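Local coordinates for DUF327 domain-containing protein (Thermotoga maritima MSB8, PDB 2P61) that is of unknown function, a DUF327-family protein of a hyperthermophilic bacterium, with a largely helical chain of four packed helices, at residues D47-E55 and F86-I94; V60-P71 and L138-I149. All coordinates share one frame; numbering follows the deposited sequence.

Overall arrangement
From the N terminus the chain runs through the long helix 37-69, which supplies one side of both contacts. Helix 73-95 then turns back, and interaction 1 (47-55 with 86-94) closes a loop of 30 residues, joining these sequence-adjacent helices as an antiparallel hairpin. The chain continues through helix 105-129 before helix 138-153 returns to 37-69 in interaction 2 (60-71 with 138-149), closing a loop of 66 residues. The segments alternate along the sequence, so the two loops cross rather than nest. Their centres lie about 20 Å apart, yet F86 touches both V60 and I149, making the two contacts parts of one helical core.

Interaction 1 (D47-E55 and F86-I94); sequences DHFEKLLEE and FLKLIEKKI
F49 and L53, one helical turn apart, both place CG opposite the backbone N (chi1 176° in L53), which brings the ring and the isobutyl end up against segment 86-94. L89 answers from the other side: it and L53 lie alongside, their side chains running opposite ways, L53 CD1 lying 3.8 Å from L89 CB. The same L53 methyl also packs 3.6 Å from F86 CE1 and 4.1 Å from I90 CD1; carried beyond CG, a leucine's delta methyl lets this one CD1 touch three side chains.

F49 presents its edge. The carbonyl O of L89 lies close to the plane of the ring, near CZ, while K93 CB approaches the same rim 3.7 Å from CE2; an edge of weakly positive C-H groups is a plausible neighbour for a carbonyl oxygen. L89 CD2 packs against the CE1 side of this ring and stands 3.8 Å from L52 CD1.

At the margin the contact turns polar. K93 ends in a salt bridge, NZ to E50 OE1 at 2.7 Å, the ammonium coming from above the carboxylate plane, 49° out of it. A long lysine suits this partly exposed border, since it can pack its chain beside F49 and still deliver its charge to E50.

The helix segments run antiparallel at 143°, their axes 9.6 Å apart. Beyond them, F86 reaches V57 and V60 farther along helix 37-69 and also I149 and L152 of helix 138-153, while on helix 105-129 L87 touches V114 and I90 touches L110.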
# COMPACT_ATOMS: atom_id res chain seq x y z
N ASP A 47 14.49 -13.85 -2.13
CA ASP A 47 14.79 -13.09 -0.92
C ASP A 47 14.93 -11.62 -1.23
O ASP A 47 14.46 -10.75 -0.48
CB ASP A 47 16.07 -13.57 -0.24
CG ASP A 47 16.07 -15.05 0.02
OD1 ASP A 47 15.03 -15.73 -0.23
OD2 ASP A 47 17.14 -15.54 0.46
N HIS A 48 15.59 -11.32 -2.33
CA HIS A 48 15.64 -9.95 -2.79
C HIS A 48 14.24 -9.34 -2.91
O HIS A 48 14.00 -8.27 -2.39
CB HIS A 48 16.33 -9.88 -4.14
CG HIS A 48 16.55 -8.49 -4.61
ND1 HIS A 48 17.29 -7.57 -3.89
CD2 HIS A 48 16.10 -7.84 -5.71
CE1 HIS A 48 17.29 -6.41 -4.52
NE2 HIS A 48 16.59 -6.55 -5.65
N PHE A 49 13.33 -10.03 -3.58
CA PHE A 49 12.04 -9.48 -3.90
C PHE A 49 11.25 -9.32 -2.60
O PHE A 49 10.64 -8.30 -2.38
CB PHE A 49 11.32 -10.33 -4.96
CG PHE A 49 9.91 -9.89 -5.24
CD1 PHE A 49 9.67 -8.86 -6.13
CD2 PHE A 49 8.84 -10.49 -4.59
CE1 PHE A 49 8.38 -8.43 -6.38
CE2 PHE A 49 7.51 -10.05 -4.83
CZ PHE A 49 7.29 -9.02 -5.74
N GLU A 50 11.29 -10.33 -1.73
CA GLU A 50 10.82 -10.26 -0.35
C GLU A 50 11.29 -9.07 0.53
O GLU A 50 10.53 -8.59 1.38
CB GLU A 50 11.21 -11.55 0.37
CG GLU A 50 10.16 -12.63 0.37
CD GLU A 50 9.04 -12.40 -0.60
OE1 GLU A 50 7.93 -12.05 -0.15
OE2 GLU A 50 9.26 -12.58 -1.82
N LYS A 51 12.53 -8.62 0.34
CA LYS A 51 13.06 -7.43 1.06
C LYS A 51 12.58 -6.14 0.43
O LYS A 51 12.33 -5.13 1.13
CB LYS A 51 14.61 -7.42 1.13
CG LYS A 51 15.25 -6.00 1.03
CD LYS A 51 16.63 -5.90 1.77
CE LYS A 51 17.51 -4.63 1.37
NZ LYS A 51 17.65 -4.37 -0.10
N LEU A 52 12.48 -6.17 -0.89
CA LEU A 52 11.86 -5.08 -1.60
C LEU A 52 10.43 -4.87 -1.11
O LEU A 52 10.04 -3.76 -0.84
CB LEU A 52 11.85 -5.32 -3.09
CG LEU A 52 12.93 -4.70 -3.96
CD1 LEU A 52 12.14 -4.38 -5.22
CD2 LEU A 52 13.61 -3.43 -3.45
N LEU A 53 9.68 -5.95 -1.02
CA LEU A 53 8.25 -5.93 -0.74
C LEU A 53 7.92 -5.53 0.72
O LEU A 53 7.05 -4.68 0.95
CB LEU A 53 7.66 -7.29 -1.06
CG LEU A 53 6.18 -7.58 -0.78
CD1 LEU A 53 5.13 -6.75 -1.57
CD2 LEU A 53 6.01 -9.08 -1.02
N GLU A 54 8.62 -6.12 1.67
CA GLU A 54 8.66 -5.65 3.05
C GLU A 54 8.92 -4.19 3.17
O GLU A 54 8.10 -3.48 3.72
CB GLU A 54 9.77 -6.36 3.73
CG GLU A 54 9.95 -6.26 5.19
CD GLU A 54 11.10 -7.19 5.53
OE1 GLU A 54 12.30 -6.80 5.27
OE2 GLU A 54 10.80 -8.33 5.91
N GLU A 55 10.05 -3.72 2.65
CA GLU A 55 10.36 -2.29 2.61
C GLU A 55 9.23 -1.45 2.05
O GLU A 55 9.16 -0.28 2.33
CB GLU A 55 11.62 -2.01 1.76
CG GLU A 55 12.96 -2.25 2.45
CD GLU A 55 14.19 -2.30 1.47
OE1 GLU A 55 14.19 -1.58 0.40
OE2 GLU A 55 15.13 -3.10 1.77
N PHE A 86 3.65 -0.18 -3.42
CA PHE A 86 3.24 -1.47 -2.80
C PHE A 86 2.41 -2.34 -3.80
O PHE A 86 2.69 -3.52 -3.95
CB PHE A 86 2.63 -1.34 -1.39
CG PHE A 86 2.18 -2.64 -0.85
CD1 PHE A 86 3.06 -3.46 -0.21
CD2 PHE A 86 0.91 -3.09 -1.06
CE1 PHE A 86 2.70 -4.72 0.21
CE2 PHE A 86 0.52 -4.34 -0.62
CZ PHE A 86 1.44 -5.15 -0.01
N LEU A 87 1.46 -1.77 -4.51
CA LEU A 87 0.51 -2.61 -5.36
C LEU A 87 1.16 -3.35 -6.62
O LEU A 87 0.66 -4.39 -7.06
CB LEU A 87 -0.78 -1.82 -5.73
CG LEU A 87 -1.64 -1.36 -4.55
CD1 LEU A 87 -2.87 -0.57 -4.83
CD2 LEU A 87 -2.12 -2.59 -3.69
N LYS A 88 2.23 -2.77 -7.18
CA LYS A 88 3.06 -3.40 -8.22
C LYS A 88 3.71 -4.66 -7.65
O LYS A 88 3.55 -5.76 -8.17
CB LYS A 88 4.13 -2.39 -8.71
CG LYS A 88 3.51 -1.32 -9.63
CD LYS A 88 4.51 -0.25 -10.19
CE LYS A 88 3.67 1.00 -10.74
NZ LYS A 88 4.51 2.32 -10.87
N LEU A 89 4.44 -4.52 -6.56
CA LEU A 89 5.15 -5.66 -6.06
C LEU A 89 4.24 -6.82 -5.73
O LEU A 89 4.49 -7.88 -6.23
CB LEU A 89 6.05 -5.28 -4.91
CG LEU A 89 7.24 -4.43 -5.31
CD1 LEU A 89 7.48 -3.32 -4.21
CD2 LEU A 89 8.43 -5.35 -5.47
N ILE A 90 3.19 -6.63 -4.92
CA ILE A 90 2.23 -7.71 -4.60
C ILE A 90 1.50 -8.28 -5.82
O ILE A 90 1.26 -9.48 -5.83
CB ILE A 90 1.16 -7.30 -3.52
CG1 ILE A 90 0.69 -8.50 -2.69
CG2 ILE A 90 -0.04 -6.57 -4.16
CD1 ILE A 90 1.56 -8.79 -1.46
N GLU A 91 1.13 -7.46 -6.81
CA GLU A 91 0.64 -8.01 -8.08
C GLU A 91 1.58 -9.09 -8.55
O GLU A 91 1.15 -10.25 -8.65
CB GLU A 91 0.57 -6.97 -9.20
CG GLU A 91 -0.85 -6.66 -9.60
CD GLU A 91 -1.00 -6.21 -11.07
OE1 GLU A 91 -0.27 -6.75 -11.97
OE2 GLU A 91 -1.89 -5.34 -11.31
N LYS A 92 2.85 -8.71 -8.81
CA LYS A 92 3.88 -9.63 -9.25
C LYS A 92 3.82 -10.88 -8.41
O LYS A 92 3.56 -11.93 -8.92
CB LYS A 92 5.27 -9.00 -9.25
CG LYS A 92 5.47 -7.86 -10.28
CD LYS A 92 6.98 -7.56 -10.54
CE LYS A 92 7.27 -6.06 -11.04
NZ LYS A 92 8.65 -5.46 -10.61
N LYS A 93 3.99 -10.79 -7.12
CA LYS A 93 3.90 -12.00 -6.31
C LYS A 93 2.58 -12.78 -6.48
O LYS A 93 2.60 -14.00 -6.63
CB LYS A 93 4.16 -11.71 -4.83
CG LYS A 93 4.45 -12.99 -4.10
CD LYS A 93 4.32 -12.92 -2.59
CE LYS A 93 5.18 -14.04 -1.97
NZ LYS A 93 5.84 -13.65 -0.67
N ILE A 94 1.43 -12.14 -6.47
CA ILE A 94 0.23 -12.94 -6.52
C ILE A 94 0.07 -13.60 -7.85
O ILE A 94 -0.30 -14.76 -7.88
CB ILE A 94 -1.04 -12.21 -6.03
CG1 ILE A 94 -1.10 -12.32 -4.52
CG2 ILE A 94 -2.34 -12.79 -6.63
CD1 ILE A 94 -1.37 -11.02 -3.84

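Interaction 2 (V60-P71 and L138-I149); sequences VIDSGNELVRSP and LAARIEEINGLI
A nearly antiparallel helix pair, 170° between directions and 9.5 Å between axes, joins the C-terminal part of helix 37-69 to helix 138-153 in the buried core of the helical fold. The residue at its middle is G64: with no side chain there, I142 CG2 can rest 3.8 Å from G64 CA. The other branch of I142 runs on to CD1, which packs 3.7 Å from L67 CD2 and also meets V68 CG2. V68 sets CG1 opposite its backbone N (chi1 -178°), bringing this methyl to 4.0 Å from A139 CB, a small partner that lets the helices approach closely.

Replacing V68 by an alanine would probably open a gap between the helices, leaving A139 CB and I142 CD1 without the two methyls that pack on them. Next to this patch, P71, just past the helix end, lays CB 3.8 Å from L138 CD2. Toward the start of segment 60-71, and the end of 138-149, V60 CG1 packs 3.8 Å from I149 CD1, and N146 lies with ND2 3.9 Å from I61 CD1. No hydrogen bond spans the two segments; the buried amide of N146 is instead anchored through OD1 to the hydroxyl of Y79.

That tyrosine belongs to helix 73-95, which packs on this pair through Y79 and I83 against I145, with I83 also reaching I149. Helix 105-129 flanks it as well, L124 against L138 and K120 against I145.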
# COMPACT_ATOMS: atom_id res chain seq x y z
N VAL A 60 4.72 2.47 3.18
CA VAL A 60 3.27 2.76 3.28
C VAL A 60 2.82 3.20 4.72
O VAL A 60 2.00 4.14 4.85
CB VAL A 60 2.40 1.55 2.96
CG1 VAL A 60 0.99 1.92 3.16
CG2 VAL A 60 2.64 1.03 1.46
N ILE A 61 3.33 2.51 5.78
CA ILE A 61 3.00 2.82 7.13
C ILE A 61 3.72 4.12 7.48
O ILE A 61 3.09 5.04 8.00
CB ILE A 61 3.54 1.84 8.20
CG1 ILE A 61 3.26 0.34 7.99
CG2 ILE A 61 3.02 2.30 9.57
CD1 ILE A 61 1.84 -0.01 7.83
N ASP A 62 5.03 4.20 7.19
CA ASP A 62 5.86 5.36 7.62
C ASP A 62 5.29 6.66 7.09
O ASP A 62 5.12 7.62 7.85
CB ASP A 62 7.37 5.17 7.32
CG ASP A 62 8.22 6.48 7.49
OD1 ASP A 62 7.66 7.56 7.83
OD2 ASP A 62 9.48 6.47 7.27
N SER A 63 4.93 6.72 5.80
CA SER A 63 4.30 7.93 5.20
C SER A 63 2.78 8.17 5.54
O SER A 63 2.29 9.37 5.43
CB SER A 63 4.44 7.88 3.67
OG SER A 63 3.88 6.64 3.12
N GLY A 64 2.02 7.07 5.84
CA GLY A 64 0.64 7.15 6.42
C GLY A 64 0.83 7.97 7.70
O GLY A 64 0.31 9.11 7.84
N ASN A 65 1.71 7.46 8.58
CA ASN A 65 1.95 8.09 9.88
C ASN A 65 2.41 9.54 9.71
O ASN A 65 1.83 10.47 10.34
CB ASN A 65 2.79 7.19 10.83
CG ASN A 65 1.90 6.07 11.58
OD1 ASN A 65 0.86 6.38 12.22
ND2 ASN A 65 2.33 4.82 11.53
N GLU A 66 3.36 9.79 8.80
CA GLU A 66 3.71 11.21 8.54
C GLU A 66 2.58 12.05 7.94
O GLU A 66 2.41 13.22 8.27
CB GLU A 66 4.91 11.32 7.64
CG GLU A 66 5.60 12.70 7.72
CD GLU A 66 6.56 12.82 8.91
OE1 GLU A 66 7.15 11.81 9.30
OE2 GLU A 66 6.70 13.93 9.44
N LEU A 67 1.76 11.46 7.07
CA LEU A 67 0.67 12.26 6.49
C LEU A 67 -0.15 12.76 7.67
O LEU A 67 -0.43 13.95 7.73
CB LEU A 67 -0.14 11.50 5.46
CG LEU A 67 -1.47 12.04 4.90
CD1 LEU A 67 -1.37 13.39 4.09
CD2 LEU A 67 -2.18 10.86 4.05
N VAL A 68 -0.43 11.88 8.65
CA VAL A 68 -1.26 12.17 9.85
C VAL A 68 -0.78 13.35 10.69
O VAL A 68 -1.60 14.08 11.21
CB VAL A 68 -1.45 10.89 10.76
CG1 VAL A 68 -2.33 11.13 11.99
CG2 VAL A 68 -2.10 9.82 9.94
N ARG A 69 0.54 13.50 10.81
CA ARG A 69 1.26 14.51 11.59
C ARG A 69 1.17 15.85 10.89
O ARG A 69 0.90 16.86 11.53
CB ARG A 69 2.73 14.09 11.77
CG ARG A 69 2.91 12.76 12.51
CD ARG A 69 4.34 12.39 13.12
NE ARG A 69 5.12 13.41 13.82
CZ ARG A 69 5.25 13.58 15.16
NH1 ARG A 69 4.60 12.85 16.09
NH2 ARG A 69 6.01 14.57 15.60
N SER A 70 1.43 15.90 9.59
CA SER A 70 1.08 17.13 8.81
C SER A 70 0.46 16.82 7.45
O SER A 70 1.15 16.31 6.54
CB SER A 70 2.31 18.07 8.64
OG SER A 70 3.39 17.42 8.00
N PRO A 71 -0.84 17.13 7.30
CA PRO A 71 -1.48 16.63 6.11
C PRO A 71 -1.10 17.55 4.94
O PRO A 71 -1.94 18.24 4.37
CB PRO A 71 -2.96 16.71 6.47
CG PRO A 71 -3.02 17.29 7.83
CD PRO A 71 -1.77 17.96 8.07
N LEU A 138 -8.75 11.69 9.76
CA LEU A 138 -7.59 11.23 9.03
C LEU A 138 -6.76 10.10 9.62
O LEU A 138 -6.35 9.26 8.86
CB LEU A 138 -6.69 12.42 8.68
CG LEU A 138 -5.43 12.19 7.85
CD1 LEU A 138 -5.72 11.62 6.48
CD2 LEU A 138 -4.70 13.53 7.74
N ALA A 139 -6.48 10.06 10.94
CA ALA A 139 -5.74 8.99 11.52
C ALA A 139 -6.52 7.75 11.15
O ALA A 139 -5.91 6.84 10.60
CB ALA A 139 -5.67 9.14 12.96
N ALA A 140 -7.86 7.74 11.33
CA ALA A 140 -8.65 6.49 11.14
C ALA A 140 -8.81 6.05 9.69
O ALA A 140 -8.90 4.87 9.43
CB ALA A 140 -10.00 6.58 11.74
N ARG A 141 -8.96 7.00 8.76
CA ARG A 141 -8.87 6.73 7.31
C ARG A 141 -7.56 6.05 6.99
O ARG A 141 -7.54 5.17 6.14
CB ARG A 141 -8.90 8.04 6.54
CG ARG A 141 -10.28 8.57 6.53
CD ARG A 141 -10.41 9.69 5.57
NE ARG A 141 -11.77 10.20 5.67
CZ ARG A 141 -12.77 9.73 4.96
NH1 ARG A 141 -12.55 8.79 4.03
NH2 ARG A 141 -13.96 10.23 5.16
N ILE A 142 -6.48 6.41 7.68
CA ILE A 142 -5.24 5.72 7.42
C ILE A 142 -5.04 4.31 8.12
O ILE A 142 -4.46 3.41 7.53
CB ILE A 142 -4.09 6.69 7.65
CG1 ILE A 142 -4.11 7.74 6.52
CG2 ILE A 142 -2.77 5.99 7.72
CD1 ILE A 142 -3.31 8.94 6.95
N GLU A 143 -5.54 4.09 9.33
CA GLU A 143 -5.47 2.78 9.87
C GLU A 143 -6.22 1.85 8.94
O GLU A 143 -5.77 0.73 8.61
CB GLU A 143 -6.04 2.78 11.30
CG GLU A 143 -4.94 3.28 12.24
CD GLU A 143 -5.41 3.87 13.53
OE1 GLU A 143 -6.69 4.03 13.66
OE2 GLU A 143 -4.47 4.13 14.39
N GLU A 144 -7.35 2.32 8.45
CA GLU A 144 -8.16 1.51 7.60
C GLU A 144 -7.48 1.19 6.28
O GLU A 144 -7.48 0.03 5.91
CB GLU A 144 -9.57 2.12 7.45
CG GLU A 144 -10.28 1.86 6.13
CD GLU A 144 -11.79 2.32 6.13
OE1 GLU A 144 -12.10 3.57 6.00
OE2 GLU A 144 -12.64 1.38 6.20
N ILE A 145 -6.87 2.15 5.57
CA ILE A 145 -6.15 1.84 4.33
C ILE A 145 -4.89 0.95 4.57
O ILE A 145 -4.66 -0.10 3.84
CB ILE A 145 -5.79 3.12 3.51
CG1 ILE A 145 -7.00 3.81 2.90
CG2 ILE A 145 -4.73 2.85 2.41
CD1 ILE A 145 -6.70 5.28 2.85
N ASN A 146 -4.08 1.30 5.59
CA ASN A 146 -3.07 0.33 6.06
C ASN A 146 -3.68 -1.07 6.32
O ASN A 146 -3.09 -2.08 6.01
CB ASN A 146 -2.45 0.84 7.30
CG ASN A 146 -1.73 2.16 7.06
OD1 ASN A 146 -1.86 2.77 5.95
ND2 ASN A 146 -1.02 2.66 8.11
N GLY A 147 -4.89 -1.12 6.89
CA GLY A 147 -5.40 -2.40 7.35
C GLY A 147 -5.41 -3.20 6.11
O GLY A 147 -4.92 -4.29 6.11
N LEU A 148 -5.88 -2.59 5.03
CA LEU A 148 -6.11 -3.29 3.76
C LEU A 148 -4.83 -3.62 3.01
O LEU A 148 -4.77 -4.58 2.23
CB LEU A 148 -6.98 -2.46 2.81
CG LEU A 148 -8.40 -2.06 3.27
CD1 LEU A 148 -8.94 -1.06 2.24
CD2 LEU A 148 -9.22 -3.26 3.35
N ILE A 149 -3.80 -2.83 3.25
CA ILE A 149 -2.58 -3.10 2.59
C ILE A 149 -1.96 -4.28 3.24
O ILE A 149 -1.47 -5.12 2.52
CB ILE A 149 -1.69 -1.86 2.47
CG1 ILE A 149 -2.22 -1.05 1.27
CG2 ILE A 149 -0.16 -2.25 2.38
CD1 ILE A 149 -2.04 0.39 1.54